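Local coordinates for protein ectoine dioxygenase (Sphingopyxis alaskensis RB2256, PDB 4Q5O) that catalyses the iron- and 2-oxoglutarate-dependent hydroxylation of L-ectoine to 5-hydroxyectoine, a compatible solute that helps cells survive osmotic stress, at residues 101-106 and 134-139; 111-116 and 267-272. All coordinates share one frame; numbering follows the deposited sequence.

Interaction 1. Residues 101-106 and 134-139; sequences FEIHAQ and HQSRLN. With 6CS ((4S,5S)-5-hydroxy-2-methyl-1,4,5,6-tetrahydropyrimidine-4-carboxylic acid), chain E.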
loop_
_atom_site.group_PDB
_atom_site.type_symbol
_atom_site.label_atom_id
_atom_site.label_comp_id
_atom_site.label_asym_id
_atom_site.label_seq_id
_atom_site.Cartn_x
_atom_site.Cartn_y
_atom_site.Cartn_z
ATOM N N PHE A 101 -10.361 22.378 -4.090
ATOM C CA PHE A 101 -11.634 22.025 -4.724
ATOM C C PHE A 101 -11.956 23.047 -5.801
ATOM O O PHE A 101 -11.276 24.058 -5.905
ATOM C CB PHE A 101 -12.781 21.945 -3.705
ATOM C CG PHE A 101 -12.719 20.734 -2.809
ATOM C CD1 PHE A 101 -12.221 20.828 -1.516
ATOM C CD2 PHE A 101 -13.159 19.499 -3.259
ATOM C CE1 PHE A 101 -12.153 19.711 -0.702
ATOM C CE2 PHE A 101 -13.102 18.379 -2.437
ATOM C CZ PHE A 101 -12.600 18.486 -1.165
ATOM N N GLU A 102 -12.984 22.781 -6.598
ATOM C CA GLU A 102 -13.407 23.695 -7.665
ATOM C C GLU A 102 -12.256 24.218 -8.522
ATOM O O GLU A 102 -12.202 25.409 -8.817
ATOM C CB GLU A 102 -14.199 24.884 -7.097
ATOM C CG GLU A 102 -15.585 24.550 -6.542
ATOM C CD GLU A 102 -16.657 24.309 -7.619
ATOM O OE1 GLU A 102 -16.914 25.224 -8.447
ATOM O OE2 GLU A 102 -17.262 23.203 -7.619
ATOM N N ILE A 103 -11.331 23.340 -8.903
ATOM C CA ILE A 103 -10.236 23.732 -9.778
ATOM C C ILE A 103 -10.735 23.803 -11.206
ATOM O O ILE A 103 -10.085 24.400 -12.056
ATOM C CB ILE A 103 -9.033 22.749 -9.720
ATOM C CG1 ILE A 103 -9.528 21.327 -9.542
ATOM C CG2 ILE A 103 -8.034 23.124 -8.620
ATOM C CD1 ILE A 103 -9.667 20.593 -10.829
ATOM N N HIS A 104 -11.890 23.193 -11.474
ATOM C CA HIS A 104 -12.469 23.228 -12.818
ATOM C C HIS A 104 -13.000 24.635 -13.059
ATOM O O HIS A 104 -13.325 25.021 -14.184
ATOM C CB HIS A 104 -13.574 22.185 -12.968
ATOM C CG HIS A 104 -14.873 22.581 -12.334
ATOM N ND1 HIS A 104 -15.052 22.650 -10.966
ATOM C CD2 HIS A 104 -16.065 22.924 -12.885
ATOM C CE1 HIS A 104 -16.295 23.018 -10.705
ATOM N NE2 HIS A 104 -16.929 23.190 -11.852
ATOM N N ALA A 105 -13.059 25.392 -11.966
ATOM C CA ALA A 105 -13.521 26.771 -11.940
ATOM C C ALA A 105 -12.345 27.738 -11.733
ATOM O O ALA A 105 -12.122 28.639 -12.539
ATOM C CB ALA A 105 -14.543 26.938 -10.826
ATOM N N GLN A 106 -11.593 27.532 -10.653
ATOM C CA GLN A 106 -10.463 28.384 -10.279
ATOM C C GLN A 106 -9.265 28.343 -11.236
ATOM O O GLN A 106 -8.410 29.232 -11.181
ATOM C CB GLN A 106 -9.970 28.057 -8.847
ATOM C CG GLN A 106 -11.027 28.120 -7.722
ATOM C CD GLN A 106 -10.413 28.219 -6.321
ATOM O OE1 GLN A 106 -9.944 29.293 -5.907
ATOM N NE2 GLN A 106 -10.419 27.100 -5.581
ATOM N N HIS A 134 -19.741 18.074 -11.276
ATOM C CA HIS A 134 -20.389 18.009 -9.969
ATOM C C HIS A 134 -19.406 18.439 -8.885
ATOM O O HIS A 134 -19.791 19.032 -7.873
ATOM C CB HIS A 134 -20.872 16.574 -9.701
ATOM C CG HIS A 134 -21.055 16.251 -8.254
ATOM N ND1 HIS A 134 -22.272 16.353 -7.618
ATOM C CD2 HIS A 134 -20.180 15.808 -7.318
ATOM C CE1 HIS A 134 -22.140 15.993 -6.351
ATOM N NE2 HIS A 134 -20.879 15.658 -6.143
ATOM N N GLN A 135 -18.134 18.119 -9.118
ATOM C CA GLN A 135 -17.031 18.337 -8.171
ATOM C C GLN A 135 -15.748 18.113 -8.939
ATOM O O GLN A 135 -15.654 17.188 -9.740
ATOM C CB GLN A 135 -17.082 17.372 -6.983
ATOM C CG GLN A 135 -15.748 17.246 -6.218
ATOM C CD GLN A 135 -15.787 16.285 -5.020
ATOM O OE1 GLN A 135 -16.813 16.133 -4.353
ATOM N NE2 GLN A 135 -14.657 15.640 -4.743
ATOM N N SER A 136 -14.760 18.965 -8.723
ATOM C CA SER A 136 -13.444 18.686 -9.233
ATOM C C SER A 136 -12.472 18.869 -8.078
ATOM O O SER A 136 -12.824 19.444 -7.061
ATOM C CB SER A 136 -13.120 19.600 -10.404
ATOM O OG SER A 136 -13.044 20.934 -9.966
ATOM N N ARG A 137 -11.257 18.360 -8.217
ATOM C CA ARG A 137 -10.268 18.495 -7.156
ATOM C C ARG A 137 -8.881 18.420 -7.780
ATOM O O ARG A 137 -8.719 17.823 -8.846
ATOM C CB ARG A 137 -10.445 17.369 -6.131
ATOM C CG ARG A 137 -10.096 17.779 -4.703
ATOM C CD ARG A 137 -10.004 16.600 -3.729
ATOM N NE ARG A 137 -11.281 15.917 -3.527
ATOM C CZ ARG A 137 -11.613 15.279 -2.405
ATOM N NH1 ARG A 137 -10.760 15.249 -1.379
ATOM N NH2 ARG A 137 -12.803 14.684 -2.303
ATOM N N LEU A 138 -7.892 19.055 -7.151
ATOM C CA LEU A 138 -6.486 18.754 -7.447
ATOM C C LEU A 138 -5.831 18.281 -6.155
ATOM O O LEU A 138 -5.930 18.962 -5.131
ATOM C CB LEU A 138 -5.750 19.966 -8.005
ATOM C CG LEU A 138 -4.229 19.878 -8.213
ATOM C CD1 LEU A 138 -3.838 19.089 -9.459
ATOM C CD2 LEU A 138 -3.617 21.263 -8.270
ATOM N N ASN A 139 -5.176 17.119 -6.215
ATOM C CA ASN A 139 -4.639 16.428 -5.029
ATOM C C ASN A 139 -3.144 16.248 -5.065
ATOM O O ASN A 139 -2.611 15.674 -6.000
ATOM C CB ASN A 139 -5.218 15.017 -4.920
ATOM C CG ASN A 139 -6.637 15.004 -4.455
ATOM O OD1 ASN A 139 -6.987 15.692 -3.505
ATOM N ND2 ASN A 139 -7.474 14.221 -5.124
HETATM O O 6CS E . -14.875 11.392 0.980
HETATM C C 6CS E . -15.593 10.567 0.328
HETATM O OXT 6CS E . -15.943 9.502 0.916
HETATM C CA 6CS E . -16.071 10.892 -1.069
HETATM N N 6CS E . -16.250 12.302 -0.964
HETATM C CAI 6CS E . -16.048 13.199 -1.905
HETATM C CAA 6CS E . -16.275 14.631 -1.501
HETATM N NAG 6CS E . -15.627 12.852 -3.225
HETATM C CG2 6CS E . -15.451 11.472 -3.454
HETATM C CB 6CS E . -15.218 10.499 -2.298
HETATM O OG1 6CS E . -15.726 9.228 -2.787
#

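Interaction 2. Residues 111-116 and 267-272; sequences ARLAAD and AFLVYN. With AKG (2-oxoglutaric acid), chain D.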
loop_
_atom_site.group_PDB
_atom_site.type_symbol
_atom_site.label_atom_id
_atom_site.label_comp_id
_atom_site.label_asym_id
_atom_site.label_seq_id
_atom_site.Cartn_x
_atom_site.Cartn_y
_atom_site.Cartn_z
ATOM N N ALA A 111 -10.031 23.949 -16.246
ATOM C CA ALA A 111 -11.314 24.145 -16.901
ATOM C C ALA A 111 -11.243 23.702 -18.349
ATOM O O ALA A 111 -12.265 23.412 -18.958
ATOM C CB ALA A 111 -11.745 25.589 -16.826
ATOM N N ARG A 112 -10.049 23.652 -18.917
ATOM C CA ARG A 112 -9.938 23.268 -20.322
ATOM C C ARG A 112 -9.674 21.771 -20.429
ATOM O O ARG A 112 -10.031 21.123 -21.427
ATOM C CB ARG A 112 -8.853 24.088 -21.018
ATOM C CG ARG A 112 -8.430 23.577 -22.379
ATOM C CD ARG A 112 -9.498 23.713 -23.441
ATOM N NE ARG A 112 -8.958 23.273 -24.720
ATOM C CZ ARG A 112 -8.940 22.004 -25.123
ATOM N NH1 ARG A 112 -9.453 21.054 -24.350
ATOM N NH2 ARG A 112 -8.409 21.680 -26.292
ATOM N N LEU A 113 -9.062 21.223 -19.384
ATOM C CA LEU A 113 -8.888 19.781 -19.280
ATOM C C LEU A 113 -10.253 19.101 -19.154
ATOM O O LEU A 113 -10.547 18.127 -19.847
ATOM C CB LEU A 113 -8.011 19.444 -18.080
ATOM C CG LEU A 113 -7.780 17.955 -17.849
ATOM C CD1 LEU A 113 -6.844 17.374 -18.909
ATOM C CD2 LEU A 113 -7.261 17.720 -16.434
ATOM N N ALA A 114 -11.096 19.638 -18.282
ATOM C CA ALA A 114 -12.405 19.047 -18.033
ATOM C C ALA A 114 -13.356 19.182 -19.225
ATOM O O ALA A 114 -14.314 18.408 -19.353
ATOM C CB ALA A 114 -13.029 19.634 -16.770
ATOM N N ALA A 115 -13.097 20.148 -20.103
ATOM C CA ALA A 115 -13.964 20.330 -21.266
ATOM C C ALA A 115 -13.384 19.656 -22.508
ATOM O O ALA A 115 -14.030 19.604 -23.553
ATOM C CB ALA A 115 -14.226 21.780 -21.521
ATOM N N ASP A 116 -12.175 19.120 -22.391
ATOM C CA ASP A 116 -11.541 18.463 -23.534
ATOM C C ASP A 116 -12.339 17.251 -24.009
ATOM O O ASP A 116 -12.832 16.470 -23.195
ATOM C CB ASP A 116 -10.119 18.046 -23.196
ATOM C CG ASP A 116 -9.297 17.768 -24.421
ATOM O OD1 ASP A 116 -9.243 16.601 -24.861
ATOM O OD2 ASP A 116 -8.705 18.724 -24.951
ATOM N N ALA A 267 -5.512 14.927 -10.932
ATOM C CA ALA A 267 -6.656 15.804 -11.129
ATOM C C ALA A 267 -7.940 14.961 -11.119
ATOM O O ALA A 267 -8.144 14.098 -11.984
ATOM C CB ALA A 267 -6.519 16.549 -12.444
ATOM N N PHE A 268 -8.805 15.203 -10.143
ATOM C CA PHE A 268 -10.035 14.428 -10.021
ATOM C C PHE A 268 -11.251 15.201 -10.562
ATOM O O PHE A 268 -11.494 16.340 -10.165
ATOM C CB PHE A 268 -10.221 14.051 -8.556
ATOM C CG PHE A 268 -11.400 13.167 -8.294
ATOM C CD1 PHE A 268 -11.454 11.893 -8.823
ATOM C CD2 PHE A 268 -12.451 13.604 -7.482
ATOM C CE1 PHE A 268 -12.540 11.068 -8.568
ATOM C CE2 PHE A 268 -13.544 12.779 -7.224
ATOM C CZ PHE A 268 -13.587 11.508 -7.770
ATOM N N LEU A 269 -12.017 14.573 -11.453
ATOM C CA LEU A 269 -13.125 15.241 -12.164
ATOM C C LEU A 269 -14.414 14.426 -12.183
ATOM O O LEU A 269 -14.491 13.400 -12.856
ATOM C CB LEU A 269 -12.751 15.478 -13.623
ATOM C CG LEU A 269 -11.642 16.466 -13.909
ATOM C CD1 LEU A 269 -11.333 16.499 -15.416
ATOM C CD2 LEU A 269 -12.108 17.818 -13.392
ATOM N N VAL A 270 -15.443 14.901 -11.495
ATOM C CA VAL A 270 -16.704 14.191 -11.444
ATOM C C VAL A 270 -17.710 14.721 -12.471
ATOM O O VAL A 270 -18.198 15.842 -12.361
ATOM C CB VAL A 270 -17.313 14.304 -10.049
ATOM C CG1 VAL A 270 -18.487 13.355 -9.924
ATOM C CG2 VAL A 270 -16.259 14.026 -8.992
ATOM N N TYR A 271 -18.035 13.907 -13.465
ATOM C CA TYR A 271 -19.051 14.273 -14.445
ATOM C C TYR A 271 -20.421 13.716 -14.048
ATOM O O TYR A 271 -20.581 12.516 -13.838
ATOM C CB TYR A 271 -18.673 13.742 -15.822
ATOM C CG TYR A 271 -17.435 14.361 -16.427
ATOM C CD1 TYR A 271 -17.534 15.425 -17.333
ATOM C CD2 TYR A 271 -16.168 13.875 -16.120
ATOM C CE1 TYR A 271 -16.406 15.991 -17.903
ATOM C CE2 TYR A 271 -15.030 14.441 -16.684
ATOM C CZ TYR A 271 -15.160 15.498 -17.577
ATOM O OH TYR A 271 -14.048 16.058 -18.145
ATOM N N ASN A 272 -21.408 14.599 -13.951
ATOM C CA ASN A 272 -22.788 14.210 -13.696
ATOM C C ASN A 272 -23.597 14.573 -14.932
ATOM O O ASN A 272 -23.346 15.600 -15.545
ATOM C CB ASN A 272 -23.312 14.966 -12.479
ATOM C CG ASN A 272 -24.622 14.430 -11.976
ATOM O OD1 ASN A 272 -24.851 13.226 -11.978
ATOM N ND2 ASN A 272 -25.499 15.326 -11.542
HETATM C C1 AKG D . -10.359 11.072 -4.089
HETATM O O1 AKG D . -9.704 11.948 -3.447
HETATM O O2 AKG D . -10.965 11.423 -5.151
HETATM C C2 AKG D . -10.422 9.620 -3.586
HETATM O O5 AKG D . -11.485 9.056 -3.383
HETATM C C3 AKG D . -9.155 8.833 -3.325
HETATM C C4 AKG D . -9.030 8.655 -1.835
HETATM C C5 AKG D . -8.766 10.025 -1.242
HETATM O O3 AKG D . -7.575 10.421 -1.109
HETATM O O4 AKG D . -9.724 10.774 -0.887
#

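Interaction 1. Residues 101-106 and 134-139
Phe101 and Arg137 lie side by side in the wall of the active-site pocket, where strand 131-141 faces the bound product 5-hydroxyectoine. The two residues form an antiparallel non-hydrogen-bonded pair, so their side chains leave the same face of the sheet. Arg137 lays its aliphatic part over one face of the Phe101 ring, with CG 4.2 Å from the ring centroid in a CH-pi contact. Further out, CE2 of Phe101 comes over a face of the guanidinium, 3.3 Å from Arg137 NE; ring and guanidinium planes are 49° apart, too inclined for a parallel stack. A bend at chi3 (-65°) turns the arginine tip to the product, whose NAG lies 3.5 Å from NH2, near the guanidinium plane. 2-Oxoglutarate also touches Arg137, and Gln135, two residues back on the same strand, is an ectoine-binding residue. A leucine in place of Arg137 would probably leave much of the Phe101 ring face uncovered and both ligands without the guanidinium they lie beside.

This is the major sheet of the double-stranded beta-helix of 2-oxoglutarate dioxygenases, and strand 97-101 turns at Glu102 into helix 103-106, which lies against its other face. There Ser136 OG sits at the edge of the His104 imidazole and shares a hydrogen bond of 2.8 Å with ND1. Glu102, the N-cap residue, gives a weak N-H bond to Ser136 O, while its carboxylate pairs with Arg294. Ile103 crosses Leu138 at about a right angle, CG2 resting 3.9 Å from the leucine CB, and Leu138 in turn packs on helix 63-78.

Interaction 2. Residues 111-116 and 267-272
Tyr271 and Leu269 both hold CG anti to the carbonyl carbon (chi1 -66° and -67°), and this common setting carries their ends from strand 264-273 to Ala114. The tyrosine hydroxyl gives a hydrogen bond of 2.7 Å from OH to Ala114 O. The acceptor lies at the ring edge, near the ring plane, and the hydroxyl approaches at a C=O...donor angle of 115°, tilted moderately from the carbonyl plane. Next to this bond, Leu269 CD1 meets Ala114 CB at 3.8 Å, and Leu113 CD2 reaches the CB of Ala267 at 4.2 Å.

The backbone that offers the carbonyl is a type I turn, Leu113 to Asp116, closed by Asp116 N bonding to Leu113 O. Asp116 then caps the start of helix 117-127, whose Leu119, Ala120 and Ala123 pack against Tyr271. Arg112 NH1 makes a salt bridge with Asp116 OD2. On the opposite face of the strand Phe268 turns to the co-substrate, where O2 of 2-oxoglutarate stands 3.4 Å above the centre of its ring. One strand thus faces helices on one side and the co-substrate on the other, as in the double-stranded beta-helix of the cupin-related dioxygenases.

Both contacts are buried and lie on adjacent strands of the same antiparallel sheet, 131-141 and 264-273, joined by backbone bonds such as Arg137 N to Phe268 O. Their helical sides also follow one another, helix 103-106 leading to helix 108-113, and Ser136 CB packs on Leu269 CD2 where the two contacts meet. The chemistry differs with position. Interaction 1 spans both faces of the sheet: an arginine-aromatic pair on the ligand side, a serine-histidine bond on the helix side. Interaction 2 is smaller and mostly apolar, with a single tyrosine-to-carbonyl bond, and takes place on the helix side alone, Phe268 reaching the ligand without joining the contact.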